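Local coordinates for sialidase domain-containing protein (Dyadobacter fermentans, PDB 5HX0) that is of unknown function but carries a BNR repeat-like, sialidase-type beta-propeller domain, so it may act on or bind glycans, at residues A[166-178]-A[182-194]. Numbering follows the deposited sequence.
Sequences VFLGGYVLRSTDG and WQGPLYPPHIEPE
Val172 and Leu186 face each other as an antiparallel hydrogen-bonded pair. Val172 N gives to Leu186 O at 2.8 Å, and Leu186 N returns a bond to Val172 O. Arg174 and Gln183 form the second such pair. Its bond from Gln183 N to Arg174 O is short, 2.7 Å, and almost straight at 177°. Between the two pairs the register slips by one residue, a beta bulge. Gly184 and Pro185 lie in it, joined by a cis peptide bond. Gly184 has a positive phi, 115°, and its chain runs past Val172 O within the bulge. The hairpin of strands 165-175 and 183-186 follows the antiparallel pattern of a beta-propeller blade, with 183-186 as its short outer strand. At the turn, Ser175 OG accepts from Asp177 N at 3.3 Å, an ST turn. Ser175 OG also takes the Gly179 N-H and gives its own proton to Ser181 O.

Apolar contacts fall on both faces of the hairpin. On the face with Leu173, Ser175 CB sits over the Trp182 six-membered ring, 3.9 Å from its centroid, in a CH-pi contact. The Trp182 CG lies beside its own backbone N (chi1 -59°), which brings the ring under Ser175. Leu173 CD2 rests on Pro185 CA at 3.8 Å. Tyr171 CB meets Pro185 CB at 3.7 Å. Tyr117 of strand 114-117 packs against Leu173 and Pro185, and the Tyr171 OH is hydrogen-bonded to Ser124 OG. On the other face, Arg174 CD passes Leu186 CD1, and Arg174 NE reaches Lys245 O. Val172 CG2 touches Pro188 CG at 3.9 Å.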
loop_
_atom_site.group_PDB
_atom_site.type_symbol
_atom_site.label_atom_id
_atom_site.label_comp_id
_atom_site.label_asym_id
_atom_site.label_seq_id
_atom_site.Cartn_x
_atom_site.Cartn_y
_atom_site.Cartn_z
ATOM N N VAL A 166 -7.701 10.687 -11.713
ATOM C CA VAL A 166 -9.116 11.006 -11.544
ATOM C C VAL A 166 -9.450 10.959 -10.060
ATOM O O VAL A 166 -9.190 9.956 -9.384
ATOM C CB VAL A 166 -10.013 10.053 -12.350
ATOM C CG1 VAL A 166 -11.488 10.427 -12.174
ATOM C CG2 VAL A 166 -9.614 10.087 -13.821
ATOM N N PHE A 167 -10.052 12.035 -9.571
ATOM C CA PHE A 167 -10.268 12.234 -8.142
ATOM C C PHE A 167 -11.215 11.180 -7.563
ATOM O O PHE A 167 -12.227 10.822 -8.178
ATOM C CB PHE A 167 -10.831 13.646 -7.937
ATOM C CG PHE A 167 -10.781 14.137 -6.514
ATOM C CD1 PHE A 167 -9.722 13.826 -5.702
ATOM C CD2 PHE A 167 -11.786 14.963 -6.022
ATOM C CE1 PHE A 167 -9.678 14.297 -4.380
ATOM C CE2 PHE A 167 -11.756 15.432 -4.721
ATOM C CZ PHE A 167 -10.699 15.095 -3.900
ATOM N N LEU A 168 -10.892 10.671 -6.369
ATOM C CA LEU A 168 -11.798 9.737 -5.692
ATOM C C LEU A 168 -12.553 10.348 -4.522
ATOM O O LEU A 168 -13.471 9.699 -3.993
ATOM C CB LEU A 168 -11.040 8.508 -5.171
ATOM C CG LEU A 168 -10.390 7.583 -6.196
ATOM C CD1 LEU A 168 -9.436 6.607 -5.476
ATOM C CD2 LEU A 168 -11.483 6.834 -6.967
ATOM N N GLY A 169 -12.174 11.537 -4.076
ATOM C CA GLY A 169 -12.823 12.074 -2.899
ATOM C C GLY A 169 -12.401 11.347 -1.630
ATOM O O GLY A 169 -11.418 10.603 -1.596
ATOM N N GLY A 170 -13.194 11.555 -0.575
ATOM C CA GLY A 170 -12.739 11.267 0.764
ATOM C C GLY A 170 -12.934 9.827 1.232
ATOM O O GLY A 170 -13.741 9.057 0.704
ATOM N N TYR A 171 -12.153 9.475 2.253
ATOM C CA TYR A 171 -12.360 8.265 3.037
ATOM C C TYR A 171 -11.687 8.491 4.383
ATOM O O TYR A 171 -10.742 9.272 4.485
ATOM C CB TYR A 171 -11.806 7.009 2.353
ATOM C CG TYR A 171 -10.522 7.126 1.530
ATOM C CD1 TYR A 171 -9.261 7.014 2.122
ATOM C CD2 TYR A 171 -10.589 7.263 0.156
ATOM C CE1 TYR A 171 -8.091 7.069 1.350
ATOM C CE2 TYR A 171 -9.448 7.329 -0.622
ATOM C CZ TYR A 171 -8.209 7.231 -0.030
ATOM O OH TYR A 171 -7.103 7.275 -0.850
ATOM N N VAL A 172 -12.210 7.845 5.417
ATOM C CA VAL A 172 -11.755 8.053 6.791
ATOM C C VAL A 172 -11.473 6.695 7.411
ATOM O O VAL A 172 -12.302 5.780 7.318
ATOM C CB VAL A 172 -12.810 8.811 7.627
ATOM C CG1 VAL A 172 -12.290 9.094 9.029
ATOM C CG2 VAL A 172 -13.209 10.101 6.934
ATOM N N LEU A 173 -10.306 6.555 8.026
ATOM C CA LEU A 173 -9.988 5.392 8.841
ATOM C C LEU A 173 -10.162 5.737 10.314
ATOM O O LEU A 173 -10.008 6.886 10.731
ATOM C CB LEU A 173 -8.556 4.930 8.579
ATOM C CG LEU A 173 -8.435 4.869 7.063
ATOM C CD1 LEU A 173 -7.066 5.227 6.641
ATOM C CD2 LEU A 173 -8.866 3.525 6.539
ATOM N N ARG A 174 -10.421 4.711 11.109
ATOM C CA ARG A 174 -10.742 4.881 12.517
ATOM C C ARG A 174 -9.984 3.846 13.339
ATOM O O ARG A 174 -9.914 2.674 12.961
ATOM C CB ARG A 174 -12.253 4.705 12.696
ATOM C CG ARG A 174 -12.881 5.471 13.765
ATOM C CD ARG A 174 -14.407 5.495 13.556
ATOM N NE ARG A 174 -15.041 6.057 14.732
ATOM C CZ ARG A 174 -15.368 5.335 15.795
ATOM N NH1 ARG A 174 -15.139 4.021 15.799
ATOM N NH2 ARG A 174 -15.932 5.917 16.844
ATOM N N SER A 175 -9.429 4.269 14.468
ATOM C CA SER A 175 -8.770 3.346 15.377
ATOM C C SER A 175 -9.313 3.540 16.780
ATOM O O SER A 175 -9.407 4.672 17.269
ATOM C CB SER A 175 -7.260 3.529 15.382
ATOM O OG SER A 175 -6.658 2.676 16.345
ATOM N N THR A 176 -9.661 2.427 17.426
ATOM C CA THR A 176 -10.052 2.438 18.828
ATOM C C THR A 176 -9.013 1.755 19.712
ATOM O O THR A 176 -9.287 1.483 20.889
ATOM C CB THR A 176 -11.426 1.776 19.000
ATOM O OG1 THR A 176 -11.380 0.461 18.449
ATOM C CG2 THR A 176 -12.506 2.570 18.267
ATOM N N ASP A 177 -7.821 1.479 19.179
ATOM C CA ASP A 177 -6.768 0.856 19.968
ATOM C C ASP A 177 -5.493 1.681 19.929
ATOM O O ASP A 177 -4.389 1.134 19.972
ATOM C CB ASP A 177 -6.505 -0.596 19.526
ATOM C CG ASP A 177 -6.139 -0.741 18.046
ATOM O OD1 ASP A 177 -5.789 0.245 17.352
ATOM O OD2 ASP A 177 -6.166 -1.896 17.579
ATOM N N GLY A 178 -5.627 3.004 19.861
ATOM C CA GLY A 178 -4.445 3.842 19.895
ATOM C C GLY A 178 -3.624 3.849 18.623
ATOM O O GLY A 178 -2.435 4.161 18.669
ATOM N N TRP A 182 -6.342 -0.073 12.202
ATOM C CA TRP A 182 -7.252 0.906 11.616
ATOM C C TRP A 182 -8.386 0.167 10.938
ATOM O O TRP A 182 -8.149 -0.784 10.185
ATOM C CB TRP A 182 -6.505 1.793 10.608
ATOM C CG TRP A 182 -5.372 2.531 11.235
ATOM C CD1 TRP A 182 -4.074 2.112 11.355
ATOM C CD2 TRP A 182 -5.436 3.817 11.856
ATOM N NE1 TRP A 182 -3.328 3.065 12.003
ATOM C CE2 TRP A 182 -4.139 4.122 12.320
ATOM C CE3 TRP A 182 -6.465 4.746 12.058
ATOM C CZ2 TRP A 182 -3.839 5.311 12.969
ATOM C CZ3 TRP A 182 -6.157 5.935 12.706
ATOM C CH2 TRP A 182 -4.863 6.201 13.151
ATOM N N GLN A 183 -9.609 0.590 11.213
ATOM C CA GLN A 183 -10.773 0.003 10.584
ATOM C C GLN A 183 -11.333 0.989 9.568
ATOM O O GLN A 183 -11.088 2.196 9.643
ATOM C CB GLN A 183 -11.821 -0.371 11.635
ATOM C CG GLN A 183 -11.414 -1.631 12.434
ATOM C CD GLN A 183 -10.259 -1.374 13.395
ATOM O OE1 GLN A 183 -10.320 -0.452 14.194
ATOM N NE2 GLN A 183 -9.199 -2.195 13.318
ATOM N N GLY A 184 -12.062 0.465 8.601
ATOM C CA GLY A 184 -12.538 1.297 7.516
ATOM C C GLY A 184 -11.901 0.839 6.222
ATOM O O GLY A 184 -11.391 -0.271 6.168
ATOM N N PRO A 185 -11.937 1.675 5.167
ATOM C CA PRO A 185 -12.397 3.067 5.201
ATOM C C PRO A 185 -13.895 3.224 5.354
ATOM O O PRO A 185 -14.672 2.375 4.881
ATOM C CB PRO A 185 -11.964 3.611 3.840
ATOM C CG PRO A 185 -12.031 2.402 2.926
ATOM C CD PRO A 185 -11.622 1.223 3.794
ATOM N N LEU A 186 -14.269 4.300 6.042
ATOM C CA LEU A 186 -15.623 4.826 6.051
ATOM C C LEU A 186 -15.677 5.958 5.046
ATOM O O LEU A 186 -14.787 6.813 5.037
ATOM C CB LEU A 186 -15.982 5.348 7.442
ATOM C CG LEU A 186 -15.877 4.317 8.555
ATOM C CD1 LEU A 186 -16.212 4.933 9.899
ATOM C CD2 LEU A 186 -16.808 3.158 8.222
ATOM N N TYR A 187 -16.719 5.983 4.215
ATOM C CA TYR A 187 -16.815 7.027 3.208
ATOM C C TYR A 187 -17.712 8.156 3.692
ATOM O O TYR A 187 -18.861 7.900 4.088
ATOM C CB TYR A 187 -17.330 6.447 1.897
ATOM C CG TYR A 187 -16.317 5.487 1.328
ATOM C CD1 TYR A 187 -15.236 5.954 0.583
ATOM C CD2 TYR A 187 -16.403 4.125 1.573
ATOM C CE1 TYR A 187 -14.294 5.095 0.090
ATOM C CE2 TYR A 187 -15.464 3.254 1.065
ATOM C CZ TYR A 187 -14.410 3.747 0.324
ATOM O OH TYR A 187 -13.454 2.900 -0.183
ATOM N N PRO A 188 -17.230 9.398 3.718
ATOM C CA PRO A 188 -18.103 10.517 4.063
ATOM C C PRO A 188 -19.260 10.598 3.086
ATOM O O PRO A 188 -19.174 10.071 1.965
ATOM C CB PRO A 188 -17.183 11.739 3.940
ATOM C CG PRO A 188 -15.810 11.197 4.222
ATOM C CD PRO A 188 -15.816 9.815 3.591
ATOM N N PRO A 189 -20.357 11.242 3.466
ATOM C CA PRO A 189 -21.451 11.420 2.511
ATOM C C PRO A 189 -21.003 12.292 1.351
ATOM O O PRO A 189 -20.111 13.138 1.477
ATOM C CB PRO A 189 -22.538 12.112 3.341
ATOM C CG PRO A 189 -21.775 12.837 4.424
ATOM C CD PRO A 189 -20.617 11.932 4.747
ATOM N N HIS A 190 -21.624 12.068 0.204
ATOM C CA HIS A 190 -21.616 13.092 -0.829
ATOM C C HIS A 190 -22.551 14.218 -0.397
ATOM O O HIS A 190 -23.663 13.955 0.059
ATOM C CB HIS A 190 -22.070 12.507 -2.165
ATOM C CG HIS A 190 -22.404 13.549 -3.179
ATOM N ND1 HIS A 190 -23.693 13.984 -3.401
ATOM C CD2 HIS A 190 -21.611 14.283 -3.995
ATOM C CE1 HIS A 190 -23.683 14.925 -4.328
ATOM N NE2 HIS A 190 -22.433 15.123 -4.707
ATOM N N ILE A 191 -22.112 15.461 -0.512
ATOM C CA ILE A 191 -22.956 16.585 -0.116
ATOM C C ILE A 191 -23.469 17.287 -1.367
ATOM O O ILE A 191 -22.801 17.328 -2.409
ATOM C CB ILE A 191 -22.238 17.567 0.836
ATOM C CG1 ILE A 191 -20.928 18.070 0.230
ATOM C CG2 ILE A 191 -21.979 16.879 2.188
ATOM C CD1 ILE A 191 -20.391 19.337 0.908
ATOM N N GLU A 192 -24.690 17.820 -1.257
ATOM C CA GLU A 192 -25.400 18.368 -2.412
ATOM C C GLU A 192 -24.599 19.373 -3.235
ATOM O O GLU A 192 -24.690 19.322 -4.470
ATOM C CB GLU A 192 -26.724 18.993 -1.938
ATOM C CG GLU A 192 -27.653 19.458 -3.055
ATOM C CD GLU A 192 -28.914 20.140 -2.528
ATOM O OE1 GLU A 192 -29.009 20.364 -1.299
ATOM O OE2 GLU A 192 -29.812 20.451 -3.345
ATOM N N PRO A 193 -23.822 20.292 -2.657
ATOM C CA PRO A 193 -23.077 21.244 -3.505
ATOM C C PRO A 193 -22.040 20.608 -4.415
ATOM O O PRO A 193 -21.682 21.217 -5.427
ATOM C CB PRO A 193 -22.414 22.176 -2.481
ATOM C CG PRO A 193 -23.322 22.105 -1.292
ATOM C CD PRO A 193 -23.758 20.674 -1.233
ATOM N N GLU A 194 -21.540 19.418 -4.094
ATOM C CA GLU A 194 -20.462 18.784 -4.853
ATOM C C GLU A 194 -20.980 18.213 -6.171
ATOM O O GLU A 194 -21.898 17.391 -6.174
ATOM C CB GLU A 194 -19.834 17.665 -4.014
ATOM C CG GLU A 194 -18.875 16.755 -4.769
ATOM C CD GLU A 194 -17.619 17.507 -5.213
ATOM O OE1 GLU A 194 -16.935 18.075 -4.334
ATOM O OE2 GLU A 194 -17.330 17.553 -6.429
#